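Possible thiol-disulfide isomerase (Cytophaga hutchinsonii, PDB 3HCZ) probably catalyses thiol-disulfide exchange through a domain of thioredoxin-like fold, although its function has not been established. Local coordinates at residues R24-V29 with Q66-N71; I72-E77 with V94-N99; T112-V117 with A126-Y131. All blocks are in the same frame, centred on the assembly; numbering follows the deposited sequence.

Contact 1: residues R24-V29 with Q66-N71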
# COMPACT_ATOMS: atom_id res chain seq x y z
N ARG A 24 11.09 -2.71 7.40
CA ARG A 24 10.97 -1.57 6.49
C ARG A 24 9.81 -0.72 6.96
O ARG A 24 8.66 -0.94 6.54
CB ARG A 24 10.78 -2.04 5.03
CG ARG A 24 11.95 -2.85 4.43
CD ARG A 24 13.29 -2.05 4.28
NE ARG A 24 13.04 -0.66 3.82
CZ ARG A 24 12.73 -0.31 2.57
NH1 ARG A 24 12.49 0.96 2.31
NH2 ARG A 24 12.66 -1.19 1.57
N TYR A 25 10.07 0.20 7.88
CA TYR A 25 8.98 1.04 8.41
C TYR A 25 8.37 1.92 7.35
O TYR A 25 9.09 2.49 6.49
CB TYR A 25 9.41 1.97 9.56
CG TYR A 25 10.10 1.35 10.76
CD1 TYR A 25 10.10 -0.07 10.99
CD2 TYR A 25 10.73 2.18 11.70
CE1 TYR A 25 10.78 -0.63 12.13
CE2 TYR A 25 11.37 1.66 12.83
CZ TYR A 25 11.39 0.26 13.03
OH TYR A 25 12.02 -0.20 14.13
N LEU A 26 7.05 2.08 7.43
CA LEU A 26 6.35 2.96 6.47
C LEU A 26 6.97 4.36 6.41
O LEU A 26 7.21 4.91 5.31
CB LEU A 26 4.84 3.02 6.79
CG LEU A 26 4.08 4.06 5.95
CD1 LEU A 26 4.09 3.64 4.47
CD2 LEU A 26 2.63 4.18 6.49
N TYR A 27 7.24 4.93 7.58
CA TYR A 27 7.72 6.29 7.64
C TYR A 27 9.13 6.46 7.05
O TYR A 27 9.55 7.58 6.71
CB TYR A 27 7.70 6.78 9.10
CG TYR A 27 6.32 7.23 9.59
CD1 TYR A 27 5.16 6.89 8.91
CD2 TYR A 27 6.20 7.93 10.78
CE1 TYR A 27 3.90 7.29 9.36
CE2 TYR A 27 4.96 8.33 11.26
CZ TYR A 27 3.82 8.01 10.55
OH TYR A 27 2.61 8.42 11.05
N ASP A 28 9.84 5.36 6.91
CA ASP A 28 11.20 5.40 6.35
C ASP A 28 11.25 5.29 4.83
O ASP A 28 12.33 5.46 4.22
CB ASP A 28 12.07 4.30 6.99
CG ASP A 28 12.37 4.59 8.44
OD1 ASP A 28 12.47 5.79 8.77
OD2 ASP A 28 12.50 3.65 9.26
N VAL A 29 10.10 5.07 4.21
CA VAL A 29 10.00 5.03 2.76
C VAL A 29 10.19 6.45 2.23
O VAL A 29 9.58 7.38 2.76
CB VAL A 29 8.66 4.46 2.31
CG1 VAL A 29 8.54 4.55 0.77
CG2 VAL A 29 8.59 2.96 2.78
N GLN A 66 6.17 4.75 -4.71
CA GLN A 66 6.38 3.40 -4.18
C GLN A 66 5.02 2.81 -3.75
O GLN A 66 4.12 3.57 -3.33
CB GLN A 66 7.40 3.42 -3.01
CG GLN A 66 7.67 2.02 -2.35
CD GLN A 66 8.21 1.03 -3.34
OE1 GLN A 66 7.45 0.42 -4.10
NE2 GLN A 66 9.54 0.89 -3.39
N VAL A 67 4.88 1.49 -3.83
CA VAL A 67 3.74 0.80 -3.20
C VAL A 67 4.27 0.05 -1.96
O VAL A 67 5.21 -0.76 -2.06
CB VAL A 67 3.04 -0.20 -4.13
CG1 VAL A 67 1.89 -0.95 -3.38
CG2 VAL A 67 2.50 0.50 -5.42
N TYR A 68 3.68 0.39 -0.82
CA TYR A 68 3.94 -0.29 0.44
C TYR A 68 2.86 -1.35 0.45
O TYR A 68 1.69 -1.07 0.87
CB TYR A 68 3.82 0.71 1.60
CG TYR A 68 4.42 0.21 2.91
CD1 TYR A 68 5.78 0.35 3.18
CD2 TYR A 68 3.60 -0.35 3.89
CE1 TYR A 68 6.34 -0.10 4.39
CE2 TYR A 68 4.14 -0.79 5.13
CZ TYR A 68 5.50 -0.67 5.35
OH TYR A 68 6.02 -1.12 6.56
N ALA A 69 3.20 -2.54 -0.08
CA ALA A 69 2.20 -3.57 -0.31
C ALA A 69 2.13 -4.39 0.99
O ALA A 69 2.98 -5.27 1.23
CB ALA A 69 2.52 -4.45 -1.53
N ALA A 70 1.18 -4.03 1.83
CA ALA A 70 1.08 -4.55 3.22
C ALA A 70 0.18 -5.80 3.21
O ALA A 70 -1.05 -5.72 3.25
CB ALA A 70 0.50 -3.46 4.13
N ASN A 71 0.81 -6.97 3.13
CA ASN A 71 0.07 -8.19 3.21
C ASN A 71 -0.37 -8.42 4.67
O ASN A 71 0.44 -8.25 5.58
CB ASN A 71 0.91 -9.33 2.66
CG ASN A 71 0.24 -10.64 2.82
OD1 ASN A 71 0.32 -11.27 3.89
ND2 ASN A 71 -0.42 -11.10 1.75
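L26 and Y68 mark the nearest approach of the two backbones, yet their CA atoms stay 7.3 Å apart, too far for main chain to pair with main chain. The 24-29 segment folds into a short 3-10 turn, fastened by D28 N to Y25 O and V29 N to L26 O, whereas 66-71 is an extended strand. A single aromatic side chain does most of the bridging. With CG anti to its backbone N (chi1 -165°), Y68 sends its ring from the strand to the turn. L26 CD1 sits over one face of that ring, 4.0 Å from the centroid and 19° off the ring normal, a CH-pi contact displaced toward the rim. V29 CG2 comes in obliquely, 3.9 Å from Y68 CD1. At the far end of the ring, Y68 OH donates to R24 O at 2.6 Å; the oxygen lies near the ring plane and the hydroxyl in the carbonyl plane, so a buried phenol finds its acceptor in main chain. In this thioredoxin-like sheet, strand 65-71, lying between strands 33-39 and 92-95, presents Y68 to the loop that precedes strand 33-39, and the same side chain also packs on L92. Nearer the start of the strand, V29 CG1 touches Q66 CB at 4.1 Å, the two side chains crossing at about a right angle. Q66, bent at chi2 (60°), turns its amide back on its own strand, where OE1 accepts from V67 N at 2.8 Å through an in-plane lone pair and takes a weak bond from L92 N.

Contact 2: residues I72-E77 with V94-N99. With SO4 (sulfate ion), chain C.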
# COMPACT_ATOMS: atom_id res chain seq x y z
N ILE A 72 -1.66 -8.73 4.87
CA ILE A 72 -2.23 -8.82 6.23
C ILE A 72 -2.14 -10.20 6.88
O ILE A 72 -2.73 -10.42 7.95
CB ILE A 72 -3.68 -8.27 6.26
CG1 ILE A 72 -4.63 -9.15 5.40
CG2 ILE A 72 -3.68 -6.83 5.78
CD1 ILE A 72 -6.10 -9.01 5.77
N GLU A 73 -1.40 -11.14 6.29
CA GLU A 73 -1.50 -12.55 6.73
C GLU A 73 -0.56 -12.80 7.88
O GLU A 73 0.38 -12.03 8.07
CB GLU A 73 -1.14 -13.50 5.58
CG GLU A 73 -2.13 -13.41 4.40
CD GLU A 73 -1.75 -14.32 3.25
OE1 GLU A 73 -1.69 -15.57 3.45
OE2 GLU A 73 -1.48 -13.81 2.16
N ARG A 74 -0.78 -13.88 8.62
CA ARG A 74 0.02 -14.16 9.82
C ARG A 74 1.04 -15.27 9.63
O ARG A 74 1.61 -15.76 10.61
CB ARG A 74 -0.91 -14.44 11.02
CG ARG A 74 -1.81 -13.24 11.37
CD ARG A 74 -0.92 -12.05 11.85
NE ARG A 74 -1.70 -10.84 12.14
CZ ARG A 74 -1.13 -9.66 12.43
NH1 ARG A 74 0.21 -9.59 12.54
NH2 ARG A 74 -1.87 -8.59 12.67
N LYS A 75 1.21 -15.72 8.38
CA LYS A 75 2.24 -16.70 7.99
C LYS A 75 2.89 -16.23 6.69
O LYS A 75 2.29 -15.47 5.92
CB LYS A 75 1.64 -18.08 7.76
CG LYS A 75 0.94 -18.67 8.95
CD LYS A 75 0.31 -20.02 8.62
CE LYS A 75 -0.52 -20.51 9.81
NZ LYS A 75 -0.65 -22.00 9.83
N ASP A 76 4.13 -16.65 6.45
CA ASP A 76 4.85 -16.28 5.23
C ASP A 76 4.47 -17.07 3.97
O ASP A 76 4.56 -16.55 2.86
CB ASP A 76 6.35 -16.51 5.44
CG ASP A 76 6.96 -15.58 6.44
OD1 ASP A 76 6.68 -14.37 6.39
OD2 ASP A 76 7.72 -16.07 7.29
N GLU A 77 4.10 -18.34 4.11
CA GLU A 77 4.17 -19.24 2.98
C GLU A 77 3.38 -18.82 1.75
O GLU A 77 3.95 -18.80 0.63
CB GLU A 77 3.77 -20.66 3.40
CG GLU A 77 4.05 -21.68 2.32
CD GLU A 77 3.76 -23.10 2.79
OE1 GLU A 77 2.97 -23.81 2.11
OE2 GLU A 77 4.32 -23.49 3.84
N VAL A 94 5.63 -6.12 2.14
CA VAL A 94 5.86 -6.32 3.56
C VAL A 94 4.75 -7.16 4.19
O VAL A 94 3.65 -7.31 3.61
CB VAL A 94 6.01 -4.97 4.36
CG1 VAL A 94 7.28 -4.21 3.93
CG2 VAL A 94 4.77 -4.05 4.21
N ARG A 95 5.06 -7.72 5.37
CA ARG A 95 4.08 -8.46 6.15
C ARG A 95 4.37 -8.12 7.61
O ARG A 95 5.51 -7.72 7.93
CB ARG A 95 4.21 -9.99 5.89
CG ARG A 95 2.97 -10.78 6.30
CD ARG A 95 3.12 -12.32 6.10
NE ARG A 95 4.19 -12.96 6.90
CZ ARG A 95 4.12 -13.19 8.21
NH1 ARG A 95 5.14 -13.73 8.83
NH2 ARG A 95 3.07 -12.80 8.92
N ASP A 96 3.41 -8.32 8.50
CA ASP A 96 3.61 -8.07 9.93
C ASP A 96 4.22 -9.22 10.71
O ASP A 96 3.66 -9.71 11.70
CB ASP A 96 2.28 -7.57 10.53
CG ASP A 96 2.44 -7.01 11.94
OD1 ASP A 96 3.48 -6.36 12.25
OD2 ASP A 96 1.55 -7.24 12.77
N SER A 97 5.43 -9.63 10.30
CA SER A 97 6.03 -10.83 10.83
C SER A 97 6.48 -10.64 12.28
O SER A 97 6.70 -11.62 12.99
CB SER A 97 7.25 -11.29 9.98
OG SER A 97 8.39 -10.47 10.19
N LYS A 98 6.66 -9.39 12.70
CA LYS A 98 7.05 -9.15 14.09
C LYS A 98 5.91 -8.64 14.96
O LYS A 98 6.15 -8.12 16.07
CB LYS A 98 8.22 -8.20 14.14
CG LYS A 98 9.43 -8.74 13.45
CD LYS A 98 10.33 -9.40 14.44
CE LYS A 98 11.62 -9.81 13.74
NZ LYS A 98 12.80 -9.60 14.60
N ASN A 99 4.68 -8.80 14.47
CA ASN A 99 3.50 -8.56 15.27
C ASN A 99 3.39 -7.17 15.90
O ASN A 99 3.31 -7.04 17.14
CB ASN A 99 3.46 -9.59 16.40
CG ASN A 99 3.55 -10.96 15.86
OD1 ASN A 99 4.63 -11.58 15.91
ND2 ASN A 99 2.46 -11.42 15.25
S SO4 C . 4.97 -19.90 7.54
O1 SO4 C . 4.17 -19.99 6.32
O2 SO4 C . 6.35 -20.26 7.24
O3 SO4 C . 4.96 -18.56 8.15
O4 SO4 C . 4.43 -20.85 8.52
O HOH W 1 0.75 -9.10 8.11
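R95 reaches across from the 94-99 segment into the 72-77 loop, where E73, K75 and D76 receive it in turn. Its CB points toward that loop, and CG, anti to the backbone N (chi1 -161°), comes to 3.4 Å from E73 O. CD then passes K75 O at 3.3 Å. At the tip, NE and NH1 approach D76 side-on and both end on one atom, OD1, at 2.9 Å from NE and 3.0 Å from NH1. They meet this oxygen from the same face of the carboxylate, whose plane is turned 69° from that of the guanidinium. NH2 donates to E73 O at 2.9 Å, and both acceptors lie near the guanidinium plane. Three hydrogen bonds thus hold the guanidinium against rotation, while K75 C lies over one face and S97 N over the other. A water bound to E73 O and D96 N adds a further link between the loops.

The second salt bridge runs the other way: R74 NH1 donates to D96 OD2 at 2.7 Å, an almost straight bond (167°) on the anti side of the carboxylate. D96 OD2 also accepts from T101 N, and R74 NH2 bonds T101 O and a sulfate. Another sulfate, probably from the crystallisation liquor, is held by D76 N and E77 N where helix 77-86 begins. The two loops follow neighbouring parallel strands, 65-71 and 92-95, so the paired charges tie together the exits of both strands of a beta-alpha-beta crossover in the thioredoxin-like fold.

Contact 3: residues T112-V117 with A126-Y131. With SO4 (sulfate ion), chain D.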
# COMPACT_ATOMS: atom_id res chain seq x y z
N THR A 112 -10.55 -7.04 2.06
CA THR A 112 -9.34 -6.60 1.32
C THR A 112 -9.66 -6.70 -0.18
O THR A 112 -10.61 -7.43 -0.55
CB THR A 112 -8.11 -7.48 1.64
OG1 THR A 112 -8.52 -8.85 1.70
CG2 THR A 112 -7.47 -7.10 2.98
N PRO A 113 -8.90 -5.99 -1.05
CA PRO A 113 -7.75 -5.17 -0.68
C PRO A 113 -8.23 -3.76 -0.38
O PRO A 113 -9.41 -3.45 -0.68
CB PRO A 113 -6.89 -5.19 -1.93
CG PRO A 113 -7.86 -5.38 -3.09
CD PRO A 113 -9.15 -5.96 -2.51
N VAL A 114 -7.38 -2.94 0.22
CA VAL A 114 -7.72 -1.58 0.59
C VAL A 114 -6.53 -0.68 0.21
O VAL A 114 -5.39 -1.01 0.53
CB VAL A 114 -7.93 -1.41 2.09
CG1 VAL A 114 -8.34 0.07 2.38
CG2 VAL A 114 -9.00 -2.36 2.64
N LEU A 115 -6.80 0.48 -0.39
CA LEU A 115 -5.73 1.34 -0.92
C LEU A 115 -5.83 2.79 -0.37
O LEU A 115 -6.93 3.40 -0.39
CB LEU A 115 -5.83 1.35 -2.46
CG LEU A 115 -4.75 2.06 -3.28
CD1 LEU A 115 -4.73 1.47 -4.65
CD2 LEU A 115 -5.07 3.58 -3.36
N TYR A 116 -4.71 3.31 0.13
CA TYR A 116 -4.60 4.73 0.49
C TYR A 116 -3.52 5.36 -0.34
O TYR A 116 -2.55 4.69 -0.68
CB TYR A 116 -4.22 4.91 1.97
CG TYR A 116 -5.31 4.44 2.91
CD1 TYR A 116 -6.24 5.35 3.42
CD2 TYR A 116 -5.42 3.09 3.29
CE1 TYR A 116 -7.25 4.93 4.32
CE2 TYR A 116 -6.45 2.65 4.17
CZ TYR A 116 -7.35 3.58 4.68
OH TYR A 116 -8.39 3.23 5.53
N VAL A 117 -3.64 6.64 -0.68
CA VAL A 117 -2.55 7.33 -1.33
C VAL A 117 -2.02 8.32 -0.29
O VAL A 117 -2.78 9.08 0.33
CB VAL A 117 -3.00 8.09 -2.62
CG1 VAL A 117 -1.82 8.78 -3.30
CG2 VAL A 117 -3.70 7.08 -3.60
N ALA A 126 -5.72 10.44 -0.34
CA ALA A 126 -6.83 9.69 -0.91
C ALA A 126 -7.10 8.45 -0.03
O ALA A 126 -6.17 7.80 0.46
CB ALA A 126 -6.57 9.30 -2.38
N LYS A 127 -8.37 8.16 0.24
CA LYS A 127 -8.74 7.05 1.14
C LYS A 127 -9.58 6.00 0.42
O LYS A 127 -10.65 6.32 -0.06
CB LYS A 127 -9.64 7.52 2.30
CG LYS A 127 -9.07 8.62 3.20
CD LYS A 127 -9.96 8.75 4.49
CE LYS A 127 -11.01 9.82 4.32
NZ LYS A 127 -11.68 10.19 5.62
N ARG A 128 -9.08 4.77 0.34
CA ARG A 128 -9.90 3.63 -0.07
C ARG A 128 -10.49 3.81 -1.47
O ARG A 128 -11.69 3.52 -1.71
CB ARG A 128 -11.02 3.36 0.95
CG ARG A 128 -10.48 2.86 2.29
CD ARG A 128 -11.62 2.37 3.18
NE ARG A 128 -11.13 1.81 4.43
CZ ARG A 128 -11.20 0.53 4.77
NH1 ARG A 128 -11.75 -0.36 3.98
NH2 ARG A 128 -10.73 0.16 5.93
N ILE A 129 -9.67 4.30 -2.38
CA ILE A 129 -10.09 4.49 -3.78
C ILE A 129 -9.62 3.28 -4.60
O ILE A 129 -8.75 2.52 -4.15
CB ILE A 129 -9.58 5.83 -4.36
CG1 ILE A 129 -8.05 5.87 -4.33
CG2 ILE A 129 -10.14 7.01 -3.54
CD1 ILE A 129 -7.49 7.01 -5.19
N GLY A 130 -10.18 3.07 -5.78
CA GLY A 130 -9.78 1.86 -6.53
C GLY A 130 -8.54 2.19 -7.32
O GLY A 130 -8.35 3.35 -7.74
N TYR A 131 -7.70 1.19 -7.60
CA TYR A 131 -6.51 1.44 -8.45
C TYR A 131 -6.89 2.09 -9.81
O TYR A 131 -6.12 2.86 -10.37
CB TYR A 131 -5.71 0.13 -8.69
CG TYR A 131 -6.30 -0.70 -9.83
CD1 TYR A 131 -5.94 -0.44 -11.15
CD2 TYR A 131 -7.26 -1.67 -9.58
CE1 TYR A 131 -6.50 -1.13 -12.18
CE2 TYR A 131 -7.82 -2.40 -10.62
CZ TYR A 131 -7.43 -2.11 -11.91
OH TYR A 131 -7.99 -2.82 -12.95
S SO4 D . -15.44 1.87 2.35
O1 SO4 D . -15.24 3.34 2.24
O2 SO4 D . -16.30 1.28 1.34
O3 SO4 D . -14.10 1.33 2.20
O4 SO4 D . -16.00 1.45 3.63
O HOH W 2 -9.38 0.65 -1.65
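V117 and A126 form the close-packed end of this antiparallel hairpin, a hydrogen-bonded pair in which V117 N donates to A126 O at 3.0 Å and the return bond, A126 N to V117 O, is weak. Their CB atoms meet at 3.8 Å, and I129 CD1 approaches V117 CG2 on the same face of the sheet; L115 CD2 rests 3.9 Å from I129 CG1. On the other face, the ring of Y116 leans over the second strand, its CD1 3.8 Å from K127 CA and one face toward R128 N.

The pairing slackens at R128, whose positive phi (59°) turns the chain out of the strand. Its N keeps a weak bond to L115 O, but beyond it a water spans L115 N and I129 O in place of a direct bond. The exposed R128 side chain was modelled in two conformers; in one, NE donates to Y116 OH at 3.3 Å, a bond best regarded as tentative. An alanine in place of Y116 removes the ring and would probably open a gap beside K127 CA and, in that conformer, leave R128 NE without its hydroxyl partner.

Strand 114-118 borders strand 33-39, where L115 and V117 pack on I35. V117, A126 and I129 face F137 of helix 134-147, Y131 meets helix 49-60, and the cis proline P113 packs on F37 and on E49 of that same helix.

The three contacts occupy different parts of one sheet. Contacts 1 and 2, with centres 14 Å apart, are continuous through strands 65-71 and 92-95: probable hydrogen bonds join N71 N to V94 O and A69 O to V94 N, each 2.9 Å, and Y68 of contact 1 packs on V94 of contact 2. Contact 3 belongs to the hairpin beyond strand 33-39; its nearest atoms are about 7 Å from contact 1. Although the centres of contacts 2 and 3 are 20 Å apart, I72 CD1 touches T112 CG2 at 3.6 Å. T112 also touches C43 of the CGHC sequence, presumably the redox-active motif, so this junction lies beside the probable active site.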